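Local coordinates for protein thiazoline oxidase/subtilisin-like protease (PDB 4H6X) that probably cleaves patellamide precursor peptides and closes them into rings by transamidation, as a subtilisin-like maturation protease, at residues E15-L20 with G328-P333; V226-V231 with S274-V279. All blocks are in the same frame, centred on the assembly; numbering follows the deposited sequence.

Contact 1 (E15-L20 with G328-P333); sequences ERIPGL and GFVNIP
Ile332 makes the largest share of this contact, laying its side chain against the turn formed by Ile17 to Leu20. Its CG1 stands anti to the carbonyl carbon (chi1 -72°) and the chain is then extended (chi2 176°), which brings CD1 against both Ile17 and Leu20. CD1 lies 3.8 Å from Ile17 CG2 and equally near Leu20 CA. The two isoleucine side chains cross obliquely. The other branch, CG2, rests 3.6 Å from Gly19 O. Pro333 continues the same face, with its CD 3.4 Å from Pro18 O. An alanine in place of Ile332 would probably open a gap beside Ile17 CG2 and Leu20, and Gly19 O would lose its methyl neighbour.

The partner is a type II beta turn, closed by Leu20 N bonding to Ile17 O and leading into helix 20-26. Gly19 takes its third position with positive phi, where a side chain would be jammed against Pro18 O. A CB there would also collide with Ile332 and Pro333. The opposing segment opens helix 332-340, with Asn331 as N-cap and its OD1 accepting from Gly334 N.

No direct hydrogen bond joins the segments. One water bridges them instead. It donates to Pro18 O at 2.7 Å and to Val330 O, and accepts from Ile332 N at 2.9 Å.

Phe329 meets Arg16 and Pro18 with its ring edge. With CG anti to the backbone N (chi1 -176°), the ring is carried toward the 15-20 segment. CZ comes within 3.4 Å of Arg16 O, close to the ring plane, and Pro18 CD lies at the same edge. Val330 CG1 lies over one face, toward the rim. The guanidinium of Arg16 turns to another partner: NH2 is hydrogen-bonded to Glu255 O.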
loop_
_atom_site.group_PDB
_atom_site.type_symbol
_atom_site.label_atom_id
_atom_site.label_comp_id
_atom_site.label_asym_id
_atom_site.label_seq_id
_atom_site.Cartn_x
_atom_site.Cartn_y
_atom_site.Cartn_z
ATOM N N GLU A 15 -0.283 9.082 -15.920
ATOM C CA GLU A 15 0.199 10.424 -16.218
ATOM C C GLU A 15 0.994 11.025 -15.073
ATOM O O GLU A 15 1.867 11.859 -15.294
ATOM C CB GLU A 15 -0.957 11.351 -16.627
ATOM C CG GLU A 15 -1.578 11.000 -17.977
ATOM C CD GLU A 15 -0.552 10.925 -19.100
ATOM O OE1 GLU A 15 0.227 11.890 -19.273
ATOM O OE2 GLU A 15 -0.522 9.899 -19.817
ATOM N N ARG A 16 0.707 10.588 -13.851
ATOM C CA ARG A 16 1.403 11.111 -12.682
ATOM C C ARG A 16 2.692 10.343 -12.386
ATOM O O ARG A 16 3.526 10.813 -11.620
ATOM C CB ARG A 16 0.469 11.116 -11.465
ATOM C CG ARG A 16 -0.658 12.138 -11.577
ATOM C CD ARG A 16 -1.743 11.940 -10.520
ATOM N NE ARG A 16 -1.277 12.241 -9.161
ATOM C CZ ARG A 16 -2.029 12.144 -8.063
ATOM N NH1 ARG A 16 -3.295 11.746 -8.141
ATOM N NH2 ARG A 16 -1.507 12.449 -6.881
ATOM N N ILE A 17 2.836 9.158 -12.978
ATOM C CA ILE A 17 4.008 8.303 -12.731
ATOM C C ILE A 17 4.672 7.883 -14.039
ATOM O O ILE A 17 4.311 6.866 -14.633
ATOM C CB ILE A 17 3.682 7.058 -11.862
ATOM C CG1 ILE A 17 2.962 7.480 -10.570
ATOM C CG2 ILE A 17 4.957 6.310 -11.513
ATOM C CD1 ILE A 17 2.450 6.327 -9.725
ATOM N N PRO A 18 5.669 8.667 -14.488
ATOM C CA PRO A 18 6.438 8.305 -15.678
ATOM C C PRO A 18 6.921 6.856 -15.601
ATOM O O PRO A 18 7.433 6.434 -14.567
ATOM C CB PRO A 18 7.623 9.285 -15.626
ATOM C CG PRO A 18 7.071 10.484 -14.926
ATOM C CD PRO A 18 6.188 9.894 -13.853
ATOM N N GLY A 19 6.727 6.085 -16.667
ATOM C CA GLY A 19 7.198 4.701 -16.706
ATOM C C GLY A 19 6.185 3.665 -16.234
ATOM O O GLY A 19 6.373 2.462 -16.467
ATOM N N LEU A 20 5.108 4.111 -15.582
ATOM C CA LEU A 20 4.120 3.166 -15.040
ATOM C C LEU A 20 3.443 2.370 -16.150
ATOM O O LEU A 20 3.368 1.135 -16.081
ATOM C CB LEU A 20 3.075 3.865 -14.150
ATOM C CG LEU A 20 1.971 2.952 -13.585
ATOM C CD1 LEU A 20 2.542 1.882 -12.657
ATOM C CD2 LEU A 20 0.880 3.755 -12.887
ATOM N N GLY A 328 13.764 11.902 -3.277
ATOM C CA GLY A 328 13.211 12.384 -4.546
ATOM C C GLY A 328 11.912 11.695 -4.915
ATOM O O GLY A 328 11.389 10.872 -4.147
ATOM N N PHE A 329 11.402 12.018 -6.099
ATOM C CA PHE A 329 10.167 11.426 -6.614
ATOM C C PHE A 329 10.472 10.126 -7.354
ATOM O O PHE A 329 11.484 10.032 -8.053
ATOM C CB PHE A 329 9.455 12.427 -7.538
ATOM C CG PHE A 329 8.123 11.947 -8.050
ATOM C CD1 PHE A 329 6.975 12.062 -7.265
ATOM C CD2 PHE A 329 8.015 11.378 -9.309
ATOM C CE1 PHE A 329 5.748 11.619 -7.739
ATOM C CE2 PHE A 329 6.786 10.928 -9.786
ATOM C CZ PHE A 329 5.654 11.051 -8.999
ATOM N N VAL A 330 9.587 9.134 -7.211
ATOM C CA VAL A 330 9.755 7.818 -7.837
ATOM C C VAL A 330 10.111 7.943 -9.320
ATOM O O VAL A 330 9.487 8.724 -10.055
ATOM C CB VAL A 330 8.506 6.914 -7.627
ATOM C CG1 VAL A 330 7.251 7.550 -8.209
ATOM C CG2 VAL A 330 8.714 5.514 -8.198
ATOM N N ASN A 331 11.105 7.163 -9.742
ATOM C CA ASN A 331 11.616 7.194 -11.110
ATOM C C ASN A 331 11.683 5.780 -11.651
ATOM O O ASN A 331 12.752 5.168 -11.701
ATOM C CB ASN A 331 13.003 7.875 -11.134
ATOM C CG ASN A 331 13.614 7.972 -12.532
ATOM O OD1 ASN A 331 12.969 7.674 -13.534
ATOM N ND2 ASN A 331 14.886 8.372 -12.592
ATOM N N ILE A 332 10.528 5.258 -12.056
ATOM C CA ILE A 332 10.447 3.930 -12.648
ATOM C C ILE A 332 11.450 3.720 -13.805
ATOM O O ILE A 332 12.173 2.723 -13.814
ATOM C CB ILE A 332 9.002 3.576 -13.087
ATOM C CG1 ILE A 332 8.112 3.301 -11.859
ATOM C CG2 ILE A 332 8.992 2.364 -14.001
ATOM C CD1 ILE A 332 6.653 3.039 -12.217
ATOM N N PRO A 333 11.490 4.641 -14.794
ATOM C CA PRO A 333 12.441 4.378 -15.903
ATOM C C PRO A 333 13.897 4.242 -15.426
ATOM O O PRO A 333 14.605 3.314 -15.837
ATOM C CB PRO A 333 12.276 5.621 -16.807
ATOM C CG PRO A 333 10.906 6.140 -16.493
ATOM C CD PRO A 333 10.732 5.890 -15.009
HETATM O O HOH W 1 8.226 7.016 -12.060
#

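Contact 2 (V226-V231 with S274-V279); sequences VGAAKV and SMAAPV
The flat groups here are peptide units, and CG1 of Val226 lies over the face of the one joining Ala276 to Ala277. Val226 CG1 sits 3.7 Å from Ala276 C, above the peptide plane and over the space between C, Ala276 O and Ala277 N. This methyl is anti to the backbone N (chi1 -176°). The second methyl, CG2, turns to the neighbouring residue and approaches Ala277 CA. Val226 CB also meets Ala277 CB at 4.1 Å. The peptide joining Gly227 to Ala228 is touched differently. Ala276 CB reaches Gly227 O at 3.4 Å from above the peptide plane, tilted well off the C=O direction. The same methyl lies 3.8 Å from Ala228 CA and also touches Ala228 CB.

This is a strand of the parallel subtilase sheet packed on the helix that carries the presumed nucleophile. Ser274 lies in the Gly-Thr-Ser-Met-Ala signature of the family. Its OG is hydrogen-bonded to His109 NE2, consistent with a Ser-His-Asp triad completed by Asp39. Strand 226-229 and helix 274-279 run at 110° to each other, and their axes approach to 6.6 Å. The small alanines allow this closeness: Val226 and Ala277 have CA atoms only 5.2 Å apart.

No hydrogen bond crosses between the segments, and all five touching residues are buried. The strand bonds instead to its sheet neighbours, Val226 to Ser204 and Thr206, and Gly227 to Ile250 and Ala252. Pro278, at a kink in the helix, turns from the strand and packs on Thr116 and Ile117 of helix 101-118.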
loop_
_atom_site.group_PDB
_atom_site.type_symbol
_atom_site.label_atom_id
_atom_site.label_comp_id
_atom_site.label_asym_id
_atom_site.label_seq_id
_atom_site.Cartn_x
_atom_site.Cartn_y
_atom_site.Cartn_z
ATOM N N VAL A 226 7.861 6.204 2.607
ATOM C CA VAL A 226 7.193 6.850 1.475
ATOM C C VAL A 226 6.497 8.137 1.895
ATOM O O VAL A 226 5.705 8.147 2.834
ATOM C CB VAL A 226 6.207 5.912 0.753
ATOM C CG1 VAL A 226 5.627 6.609 -0.476
ATOM C CG2 VAL A 226 6.897 4.609 0.354
ATOM N N GLY A 227 6.824 9.223 1.202
ATOM C CA GLY A 227 6.155 10.508 1.395
ATOM C C GLY A 227 5.127 10.700 0.290
ATOM O O GLY A 227 5.143 9.980 -0.713
ATOM N N ALA A 228 4.246 11.680 0.479
ATOM C CA ALA A 228 3.167 11.967 -0.471
ATOM C C ALA A 228 3.443 13.204 -1.328
ATOM O O ALA A 228 3.751 14.285 -0.809
ATOM C CB ALA A 228 1.846 12.125 0.268
ATOM N N ALA A 229 3.335 13.021 -2.640
ATOM C CA ALA A 229 3.401 14.111 -3.611
ATOM C C ALA A 229 1.999 14.594 -3.968
ATOM O O ALA A 229 1.043 13.810 -4.008
ATOM C CB ALA A 229 4.127 13.657 -4.876
ATOM N N LYS A 230 1.889 15.892 -4.231
ATOM C CA LYS A 230 0.663 16.477 -4.773
ATOM C C LYS A 230 0.462 15.974 -6.199
ATOM O O LYS A 230 1.376 15.391 -6.782
ATOM C CB LYS A 230 0.750 18.008 -4.754
ATOM C CG LYS A 230 0.900 18.616 -3.366
ATOM C CD LYS A 230 0.412 20.061 -3.324
ATOM C CE LYS A 230 1.520 21.060 -3.615
ATOM N NZ LYS A 230 0.987 22.445 -3.757
ATOM N N VAL A 231 -0.728 16.191 -6.754
ATOM C CA VAL A 231 -1.011 15.887 -8.167
ATOM C C VAL A 231 0.098 16.353 -9.144
ATOM O O VAL A 231 0.338 15.706 -10.174
ATOM C CB VAL A 231 -2.385 16.461 -8.603
ATOM C CG1 VAL A 231 -2.665 16.162 -10.070
ATOM C CG2 VAL A 231 -3.503 15.905 -7.728
ATOM N N SER A 274 0.023 7.675 3.728
ATOM C CA SER A 274 -0.391 6.279 3.708
ATOM C C SER A 274 -1.228 5.933 2.475
ATOM O O SER A 274 -1.572 4.772 2.270
ATOM C CB SER A 274 -1.101 5.892 5.013
ATOM O OG SER A 274 -2.422 6.368 5.038
ATOM N N MET A 275 -1.533 6.943 1.655
ATOM C CA MET A 275 -2.110 6.741 0.318
ATOM C C MET A 275 -0.984 6.575 -0.713
ATOM O O MET A 275 -1.126 5.858 -1.700
ATOM C CB MET A 275 -3.000 7.929 -0.070
ATOM C CG MET A 275 -4.236 8.124 0.798
ATOM S SD MET A 275 -5.261 6.657 0.692
ATOM C CE MET A 275 -4.979 5.939 2.313
ATOM N N ALA A 276 0.141 7.234 -0.466
ATOM C CA ALA A 276 1.312 7.131 -1.340
ATOM C C ALA A 276 2.086 5.821 -1.140
ATOM O O ALA A 276 2.584 5.261 -2.101
ATOM C CB ALA A 276 2.230 8.333 -1.140
ATOM N N ALA A 277 2.192 5.341 0.100
ATOM C CA ALA A 277 2.908 4.062 0.390
ATOM C C ALA A 277 2.436 2.852 -0.426
ATOM O O ALA A 277 3.271 2.139 -0.964
ATOM C CB ALA A 277 2.892 3.745 1.894
ATOM N N PRO A 278 1.105 2.611 -0.530
ATOM C CA PRO A 278 0.692 1.449 -1.326
ATOM C C PRO A 278 1.071 1.548 -2.794
ATOM O O PRO A 278 1.275 0.513 -3.434
ATOM C CB PRO A 278 -0.843 1.407 -1.191
ATOM C CG PRO A 278 -1.246 2.630 -0.458
ATOM C CD PRO A 278 -0.028 3.244 0.171
ATOM N N VAL A 279 1.146 2.765 -3.333
ATOM C CA VAL A 279 1.598 2.944 -4.718
ATOM C C VAL A 279 3.027 2.345 -4.841
ATOM O O VAL A 279 3.315 1.596 -5.768
ATOM C CB VAL A 279 1.537 4.434 -5.161
ATOM C CG1 VAL A 279 2.090 4.608 -6.567
ATOM C CG2 VAL A 279 0.102 4.970 -5.120
#

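In the fold
The centres of contact 1 and contact 2 are 12 Å apart, and the two touch directly. Ile17 CD1 packs on Val279 CG1 at 3.6 Å, so the N-terminal turn rests on helix 273-293. Phe329 CE1 lies 3.9 Å from Ala229 CB, at the end of strand 224-229. Arg16 NH2 comes within 3.7 Å of Val231 CA. Strand 249-253 also links them, with backbone hydrogen bonds to both the 328-333 segment and strand 224-229. Contact 2 holds the probable nucleophile Ser274. Contact 1 joins both chain-terminal regions at the periphery, touching the same helix further along through Val330 and Ile332.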